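Local coordinates for protein pyrethroid hydrolase (Sphingobium faniae, PDB 5Y5R) that hydrolyses the ester bond of pyrethroid pesticides such as cypermethrin and permethrin, splitting them into an alcohol and a cyclopropanecarboxylic acid, at residues Thr2-Leu8 and Glu69-Leu75; Ala82-Trp86 and Gly97-Leu101. One frame throughout, in Å; residues are numbered along the deposited sequence.

Contact 1 of 2, residues Thr2-Leu8 and Glu69-Leu75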
ATOM      1  N   THR A   2      -2.400  -5.879  23.148  1.00 43.83           N
ATOM      2  CA  THR A   2      -2.799  -4.499  22.877  1.00 40.60           C
ATOM      3  C   THR A   2      -3.113  -4.353  21.378  1.00 41.34           C
ATOM      4  O   THR A   2      -3.940  -3.527  21.000  1.00 38.20           O
ATOM      5  CB  THR A   2      -1.754  -3.484  23.335  1.00 45.07           C
ATOM      6  OG1 THR A   2      -1.294  -3.847  24.642  1.00 47.52           O
ATOM      7  CG2 THR A   2      -2.385  -2.102  23.433  1.00 46.17           C
ATOM      8  N   VAL A   3      -2.409  -5.101  20.528  1.00 39.45           N
ATOM      9  CA  VAL A   3      -2.699  -5.134  19.097  1.00 35.62           C
ATOM     10  C   VAL A   3      -3.585  -6.337  18.810  1.00 33.81           C
ATOM     11  O   VAL A   3      -3.153  -7.485  18.983  1.00 30.12           O
ATOM     12  CB  VAL A   3      -1.420  -5.208  18.262  1.00 31.63           C
ATOM     13  CG1 VAL A   3      -1.794  -5.401  16.804  1.00 29.28           C
ATOM     14  CG2 VAL A   3      -0.581  -3.962  18.479  1.00 30.84           C
ATOM     15  N   THR A   4      -4.789  -6.061  18.288  1.00 32.91           N
ATOM     16  CA  THR A   4      -5.864  -7.019  18.035  1.00 30.02           C
ATOM     17  C   THR A   4      -6.176  -7.223  16.568  1.00 33.00           C
ATOM     18  O   THR A   4      -6.668  -8.292  16.184  1.00 28.17           O
ATOM     19  CB  THR A   4      -7.149  -6.530  18.719  1.00 34.68           C
ATOM     20  OG1 THR A   4      -6.875  -6.213  20.092  1.00 40.13           O
ATOM     21  CG2 THR A   4      -8.266  -7.577  18.647  1.00 41.00           C
ATOM     22  N   ASP A   5      -5.927  -6.209  15.750  1.00 30.60           N
ATOM     23  CA  ASP A   5      -6.339  -6.203  14.363  1.00 26.17           C
ATOM     24  C   ASP A   5      -5.161  -5.805  13.495  1.00 26.73           C
ATOM     25  O   ASP A   5      -4.362  -4.946  13.880  1.00 26.14           O
ATOM     26  CB  ASP A   5      -7.466  -5.227  14.164  1.00 29.88           C
ATOM     27  CG  ASP A   5      -8.723  -5.633  14.907  1.00 32.21           C
ATOM     28  OD1 ASP A   5      -8.710  -5.597  16.170  1.00 28.64           O
ATOM     29  OD2 ASP A   5      -9.718  -5.964  14.225  1.00 34.01           O
ATOM     30  N   ILE A   6      -5.065  -6.426  12.324  1.00 19.59           N
ATOM     31  CA  ILE A   6      -4.127  -6.028  11.280  1.00 25.28           C
ATOM     32  C   ILE A   6      -4.956  -5.718  10.046  1.00 26.68           C
ATOM     33  O   ILE A   6      -5.796  -6.535   9.642  1.00 22.59           O
ATOM     34  CB  ILE A   6      -3.083  -7.124  10.980  1.00 26.60           C
ATOM     35  CG1 ILE A   6      -2.192  -7.384  12.186  1.00 22.98           C
ATOM     36  CG2 ILE A   6      -2.192  -6.755   9.802  1.00 23.73           C
ATOM     37  CD1 ILE A   6      -1.192  -8.504  11.948  1.00 20.43           C
ATOM     38  N   ILE A   7      -4.715  -4.553   9.442  1.00 22.64           N
ATOM     39  CA  ILE A   7      -5.482  -4.103   8.281  1.00 20.19           C
ATOM     40  C   ILE A   7      -4.507  -3.983   7.109  1.00 19.66           C
ATOM     41  O   ILE A   7      -3.518  -3.246   7.203  1.00 18.26           O
ATOM     42  CB  ILE A   7      -6.206  -2.776   8.560  1.00 22.79           C
ATOM     43  CG1 ILE A   7      -7.131  -2.897   9.783  1.00 21.57           C
ATOM     44  CG2 ILE A   7      -6.948  -2.261   7.284  1.00 21.53           C
ATOM     45  CD1 ILE A   7      -7.711  -1.597  10.270  1.00 23.97           C
ATOM     46  N   LEU A   8      -4.724  -4.795   6.066  1.00 18.31           N
ATOM     47  CA  LEU A   8      -3.896  -4.812   4.856  1.00 14.10           C
ATOM     48  C   LEU A   8      -4.616  -4.028   3.772  1.00 19.68           C
ATOM     49  O   LEU A   8      -5.738  -4.399   3.377  1.00 14.88           O
ATOM     50  CB  LEU A   8      -3.640  -6.230   4.338  1.00 16.66           C
ATOM     51  CG  LEU A   8      -3.339  -7.312   5.385  1.00 19.07           C
ATOM     52  CD1 LEU A   8      -3.200  -8.670   4.764  1.00 13.27           C
ATOM     53  CD2 LEU A   8      -2.107  -6.881   6.201  1.00 23.62           C
ATOM     54  N   GLU A  69     -11.296  -3.829  18.899  1.00 38.37           N
ATOM     55  CA  GLU A  69     -11.217  -3.919  20.356  1.00 39.98           C
ATOM     56  C   GLU A  69     -10.008  -3.155  20.887  1.00 36.56           C
ATOM     57  O   GLU A  69     -10.134  -2.319  21.793  1.00 31.66           O
ATOM     58  CB  GLU A  69     -11.168  -5.394  20.784  1.00 40.79           C
ATOM     59  CG  GLU A  69     -11.266  -5.613  22.286  1.00 47.40           C
ATOM     60  CD  GLU A  69     -11.197  -7.088  22.696  1.00 55.60           C
ATOM     61  OE1 GLU A  69     -11.779  -7.958  22.002  1.00 53.70           O
ATOM     62  OE2 GLU A  69     -10.555  -7.370  23.729  1.00 51.48           O
ATOM     63  N   GLY A  70      -8.832  -3.409  20.309  1.00 38.85           N
ATOM     64  CA  GLY A  70      -7.591  -2.773  20.725  1.00 35.31           C
ATOM     65  C   GLY A  70      -6.934  -1.932  19.641  1.00 36.40           C
ATOM     66  O   GLY A  70      -7.614  -1.195  18.926  1.00 32.85           O
ATOM     67  N   GLN A  71      -5.608  -2.001  19.542  1.00 38.60           N
ATOM     68  CA  GLN A  71      -4.829  -1.259  18.557  1.00 32.40           C
ATOM     69  C   GLN A  71      -4.711  -2.049  17.261  1.00 28.06           C
ATOM     70  O   GLN A  71      -4.824  -3.271  17.255  1.00 27.50           O
ATOM     71  CB  GLN A  71      -3.427  -0.973  19.083  1.00 32.90           C
ATOM     72  CG  GLN A  71      -3.452  -0.231  20.374  1.00 36.83           C
ATOM     73  CD  GLN A  71      -3.670   1.228  20.157  1.00 34.14           C
ATOM     74  OE1 GLN A  71      -2.741   1.976  19.842  1.00 36.28           O
ATOM     75  NE2 GLN A  71      -4.925   1.647  20.277  1.00 31.96           N
ATOM     76  N   SER A  72      -4.421  -1.336  16.162  1.00 31.52           N
ATOM     77  CA  SER A  72      -4.318  -1.931  14.835  1.00 26.34           C
ATOM     78  C   SER A  72      -2.965  -1.690  14.171  1.00 24.13           C
ATOM     79  O   SER A  72      -2.360  -0.622  14.298  1.00 24.64           O
ATOM     80  CB  SER A  72      -5.385  -1.382  13.898  1.00 26.47           C
ATOM     81  OG  SER A  72      -6.685  -1.750  14.325  1.00 30.22           O
ATOM     82  N   ILE A  73      -2.574  -2.640  13.331  1.00 26.76           N
ATOM     83  CA  ILE A  73      -1.451  -2.466  12.423  1.00 25.50           C
ATOM     84  C   ILE A  73      -2.027  -2.140  11.047  1.00 24.75           C
ATOM     85  O   ILE A  73      -2.929  -2.834  10.557  1.00 19.23           O
ATOM     86  CB  ILE A  73      -0.570  -3.728  12.368  1.00 21.67           C
ATOM     87  CG1 ILE A  73      -0.095  -4.138  13.768  1.00 24.82           C
ATOM     88  CG2 ILE A  73       0.629  -3.483  11.474  1.00 24.49           C
ATOM     89  CD1 ILE A  73       0.990  -3.242  14.391  1.00 20.95           C
ATOM     90  N   LEU A  74      -1.515  -1.082  10.429  1.00 20.61           N
ATOM     91  CA  LEU A  74      -1.917  -0.682   9.087  1.00 16.98           C
ATOM     92  C   LEU A  74      -0.786  -1.008   8.141  1.00 20.77           C
ATOM     93  O   LEU A  74       0.366  -0.611   8.386  1.00 18.07           O
ATOM     94  CB  LEU A  74      -2.235   0.812   9.019  1.00 17.73           C
ATOM     95  CG  LEU A  74      -3.365   1.344   9.885  1.00 22.69           C
ATOM     96  CD1 LEU A  74      -3.731   2.756   9.408  1.00 23.82           C
ATOM     97  CD2 LEU A  74      -4.533   0.351   9.820  1.00 17.34           C
ATOM     98  N   LEU A  75      -1.107  -1.743   7.080  1.00 16.74           N
ATOM     99  CA  LEU A  75      -0.160  -2.062   6.027  1.00 18.87           C
ATOM    100  C   LEU A  75      -0.676  -1.489   4.715  1.00 17.10           C
ATOM    101  O   LEU A  75      -1.855  -1.667   4.363  1.00 16.82           O
ATOM    102  CB  LEU A  75       0.064  -3.571   5.879  1.00 15.03           C
ATOM    103  CG  LEU A  75       1.113  -4.023   4.855  1.00 15.25           C
ATOM    104  CD1 LEU A  75       1.771  -5.332   5.327  1.00 20.07           C
ATOM    105  CD2 LEU A  75       0.525  -4.240   3.429  1.00 15.99           C
TER
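Val3 to Leu8 and Gln71 to Leu75 pair as neighbouring parallel strands, their axes 4.6 Å apart at the closest and 18° from exact alignment. The ladder is regular from Asp5 onward: Ile73 N bonds to Asp5 O, Ile7 N to Ile73 O at 2.7 Å, and Leu75 N to Ile7 O. Before it lies a beta bulge, where Gln71 O takes Thr4 N at 3.0 Å and, weakly, Asp5 N at 3.5 Å, while Gln71 N reaches back to Thr2 O. On one face Val3 CG1 meets Ile73 CG1 at 3.7 Å, the two side chains at about a right angle, and Ile6 lies alongside Ile73. With CG1 beside its backbone N (chi1 -57°), Ile7 on the other face brings CD1 within 3.8 Å of Leu74 CD2, the two side chains lying side by side and pointing the same way. Asp5 shares that face; OD2 bonds to His34 NE2, whereas OD1 is buried with no partner in the model. Helix 59-67 covers Ile7 and Ser72, helix 237-249 covers Ile6, Ile73 and Leu75, and strands 32-34 and 95-101 flank the pair in the central sheet.

Contact 2 of 2, residues Ala82-Trp86 and Gly97-Leu101; sequences ASISW and GLIYL
Ile84 and Tyr100 meet methyl to ring: CD1 of Ile84 stands over the centre of one face of the Tyr100 ring, 3.6 Å from its centroid and 14° off the ring normal, a CH-pi contact. The isoleucine gets there by an unusual turn. Its CG1 sits between the backbone N and the carbonyl carbon (chi1 81°), and the extended second torsion then carries the methyl out from the helix. The same CD1 packs 3.5 Å from Ile99 O and 3.8 Å from Leu98 CD2, so one methyl is wedged between ring, strand backbone and leucine. Leu98 completes this fit by resting its CD2 3.6 Å from Ile84 O.

Helix 80-90 and strand 95-101 are the second and third elements of a beta-alpha-beta unit that begins with strand 71-77, and the short segments run nearly antiparallel, at 165°, with axes 9.1 Å apart. In the alpha/beta hydrolase fold this helix follows the nucleophile elbow; here the GxSxG pattern at Gly76, Ser78 and Gly80 probably forms that turn.

At the rim of the ring the contact becomes polar. Ser85 OG lies at the edge, in the plane of the Tyr100 ring, and is hydrogen-bonded to Tyr100 OH at 2.7 Å; it also bonds to Gly81 O one helical turn earlier, so two partners grip this buried hydroxyl. A leucine in place of Tyr100 would probably leave Ser85 OG without its partner on the strand and take away the flat face on which Ile84 CD1 rests. Beyond the helix, Tyr100 touches Leu105, while Ile84 and Leu98 both pack on Leu74 of strand 71-77.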
ATOM      1  N   ALA A  82       0.080   5.820   0.841  1.00 24.42           N
ATOM      2  CA  ALA A  82      -0.509   7.152   0.985  1.00 24.71           C
ATOM      3  C   ALA A  82      -1.714   7.108   1.916  1.00 24.16           C
ATOM      4  O   ALA A  82      -1.931   8.029   2.710  1.00 25.51           O
ATOM      5  CB  ALA A  82      -0.903   7.723  -0.383  1.00 21.49           C
ATOM      6  N   SER A  83      -2.493   6.032   1.847  1.00 22.43           N
ATOM      7  CA  SER A  83      -3.657   5.877   2.716  1.00 23.33           C
ATOM      8  C   SER A  83      -3.265   5.658   4.188  1.00 23.13           C
ATOM      9  O   SER A  83      -3.923   6.191   5.092  1.00 24.30           O
ATOM     10  CB  SER A  83      -4.506   4.720   2.203  1.00 21.21           C
ATOM     11  OG  SER A  83      -5.069   5.067   0.941  1.00 22.83           O
ATOM     12  N   ILE A  84      -2.254   4.825   4.461  1.00 19.57           N
ATOM     13  CA  ILE A  84      -1.946   4.530   5.865  1.00 23.52           C
ATOM     14  C   ILE A  84      -1.333   5.744   6.537  1.00 21.58           C
ATOM     15  O   ILE A  84      -1.454   5.901   7.752  1.00 18.70           O
ATOM     16  CB  ILE A  84      -1.037   3.293   6.055  1.00 19.03           C
ATOM     17  CG1 ILE A  84       0.433   3.641   5.818  1.00 18.92           C
ATOM     18  CG2 ILE A  84      -1.485   2.127   5.205  1.00 15.35           C
ATOM     19  CD1 ILE A  84       1.371   2.538   6.260  1.00 19.33           C
ATOM     20  N   SER A  85      -0.594   6.575   5.786  1.00 20.62           N
ATOM     21  CA  SER A  85      -0.124   7.840   6.333  1.00 21.58           C
ATOM     22  C   SER A  85      -1.293   8.788   6.624  1.00 21.57           C
ATOM     23  O   SER A  85      -1.319   9.489   7.642  1.00 20.37           O
ATOM     24  CB  SER A  85       0.868   8.474   5.354  1.00 19.61           C
ATOM     25  OG  SER A  85       2.000   7.643   5.151  1.00 17.16           O
ATOM     26  N   TRP A  86      -2.247   8.881   5.702  1.00 23.36           N
ATOM     27  CA  TRP A  86      -3.386   9.749   5.954  1.00 23.68           C
ATOM     28  C   TRP A  86      -4.180   9.258   7.161  1.00 22.83           C
ATOM     29  O   TRP A  86      -4.509  10.036   8.060  1.00 27.54           O
ATOM     30  CB  TRP A  86      -4.254   9.830   4.699  1.00 23.47           C
ATOM     31  CG  TRP A  86      -5.235  10.945   4.744  1.00 23.81           C
ATOM     32  CD1 TRP A  86      -5.128  12.159   4.145  1.00 24.78           C
ATOM     33  CD2 TRP A  86      -6.501  10.935   5.415  1.00 28.26           C
ATOM     34  NE1 TRP A  86      -6.244  12.918   4.406  1.00 26.38           N
ATOM     35  CE2 TRP A  86      -7.098  12.184   5.192  1.00 25.51           C
ATOM     36  CE3 TRP A  86      -7.181   9.991   6.192  1.00 31.49           C
ATOM     37  CZ2 TRP A  86      -8.343  12.513   5.715  1.00 29.99           C
ATOM     38  CZ3 TRP A  86      -8.430  10.322   6.706  1.00 23.82           C
ATOM     39  CH2 TRP A  86      -8.986  11.571   6.467  1.00 24.64           C
ATOM     40  N   GLY A  97       1.056   0.802  14.735  1.00 20.98           N
ATOM     41  CA  GLY A  97       2.184   0.555  13.858  1.00 24.26           C
ATOM     42  C   GLY A  97       1.848   0.777  12.398  1.00 21.15           C
ATOM     43  O   GLY A  97       0.704   0.589  11.968  1.00 28.32           O
ATOM     44  N   LEU A  98       2.859   1.162  11.626  1.00 18.08           N
ATOM     45  CA  LEU A  98       2.706   1.405  10.191  1.00 22.16           C
ATOM     46  C   LEU A  98       3.682   0.541   9.406  1.00 19.45           C
ATOM     47  O   LEU A  98       4.889   0.568   9.659  1.00 22.82           O
ATOM     48  CB  LEU A  98       2.937   2.884   9.845  1.00 18.52           C
ATOM     49  CG  LEU A  98       1.879   3.856  10.378  1.00 20.70           C
ATOM     50  CD1 LEU A  98       2.300   5.295  10.119  1.00 19.31           C
ATOM     51  CD2 LEU A  98       0.493   3.591   9.768  1.00 23.61           C
ATOM     52  N   ILE A  99       3.171  -0.199   8.435  1.00 18.03           N
ATOM     53  CA  ILE A  99       4.000  -1.049   7.600  1.00 13.10           C
ATOM     54  C   ILE A  99       3.878  -0.587   6.156  1.00 18.82           C
ATOM     55  O   ILE A  99       2.783  -0.632   5.585  1.00 20.24           O
ATOM     56  CB  ILE A  99       3.579  -2.516   7.715  1.00 18.90           C
ATOM     57  CG1 ILE A  99       3.650  -3.001   9.167  1.00 16.67           C
ATOM     58  CG2 ILE A  99       4.462  -3.378   6.835  1.00 18.30           C
ATOM     59  CD1 ILE A  99       3.241  -4.423   9.285  1.00 19.35           C
ATOM     60  N   TYR A 100       5.002  -0.217   5.546  1.00 20.15           N
ATOM     61  CA  TYR A 100       5.053   0.221   4.150  1.00 19.02           C
ATOM     62  C   TYR A 100       5.693  -0.884   3.313  1.00 15.52           C
ATOM     63  O   TYR A 100       6.917  -1.062   3.339  1.00 21.78           O
ATOM     64  CB  TYR A 100       5.816   1.544   4.014  1.00 17.51           C
ATOM     65  CG  TYR A 100       5.178   2.709   4.717  1.00 16.14           C
ATOM     66  CD1 TYR A 100       5.356   2.910   6.082  1.00 21.39           C
ATOM     67  CD2 TYR A 100       4.385   3.597   4.032  1.00 18.51           C
ATOM     68  CE1 TYR A 100       4.796   3.972   6.739  1.00 15.52           C
ATOM     69  CE2 TYR A 100       3.803   4.654   4.677  1.00 20.19           C
ATOM     70  CZ  TYR A 100       3.997   4.835   6.041  1.00 23.57           C
ATOM     71  OH  TYR A 100       3.436   5.919   6.684  1.00 19.69           O
ATOM     72  N   LEU A 101       4.881  -1.598   2.540  1.00 16.10           N
ATOM     73  CA  LEU A 101       5.319  -2.746   1.749  1.00 16.88           C
ATOM     74  C   LEU A 101       5.557  -2.299   0.310  1.00 18.90           C
ATOM     75  O   LEU A 101       4.617  -2.232  -0.497  1.00 21.13           O
ATOM     76  CB  LEU A 101       4.293  -3.884   1.832  1.00 14.54           C
ATOM     77  CG  LEU A 101       4.538  -5.106   0.942  1.00 17.49           C
ATOM     78  CD1 LEU A 101       5.925  -5.752   1.153  1.00 14.68           C
ATOM     79  CD2 LEU A 101       3.433  -6.129   1.136  1.00 20.11           C
TER

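Followed from the N terminus, the chain lays down strand 3-9, makes a long excursion through strand 32-34 and helices including 59-67, and returns at 69-75, where contact 1 closes the loop. It then turns into helix 80-90, and contact 2 closes a much shorter loop when strand 95-101 comes back against that helix. The two are in series, neither nesting nor crossing. Strand 71-77 links the two: it ends the first loop and leads into the helix of the second. Across the sheet, Leu74 O and Ile99 N, 2.8 Å apart, probably hydrogen-bond. Contact 1 joins strands 3-9 and 71-77, contact 2 sets helix 80-90 on strand 95-101, and the pairing of 71-77 with 95-101 connects them.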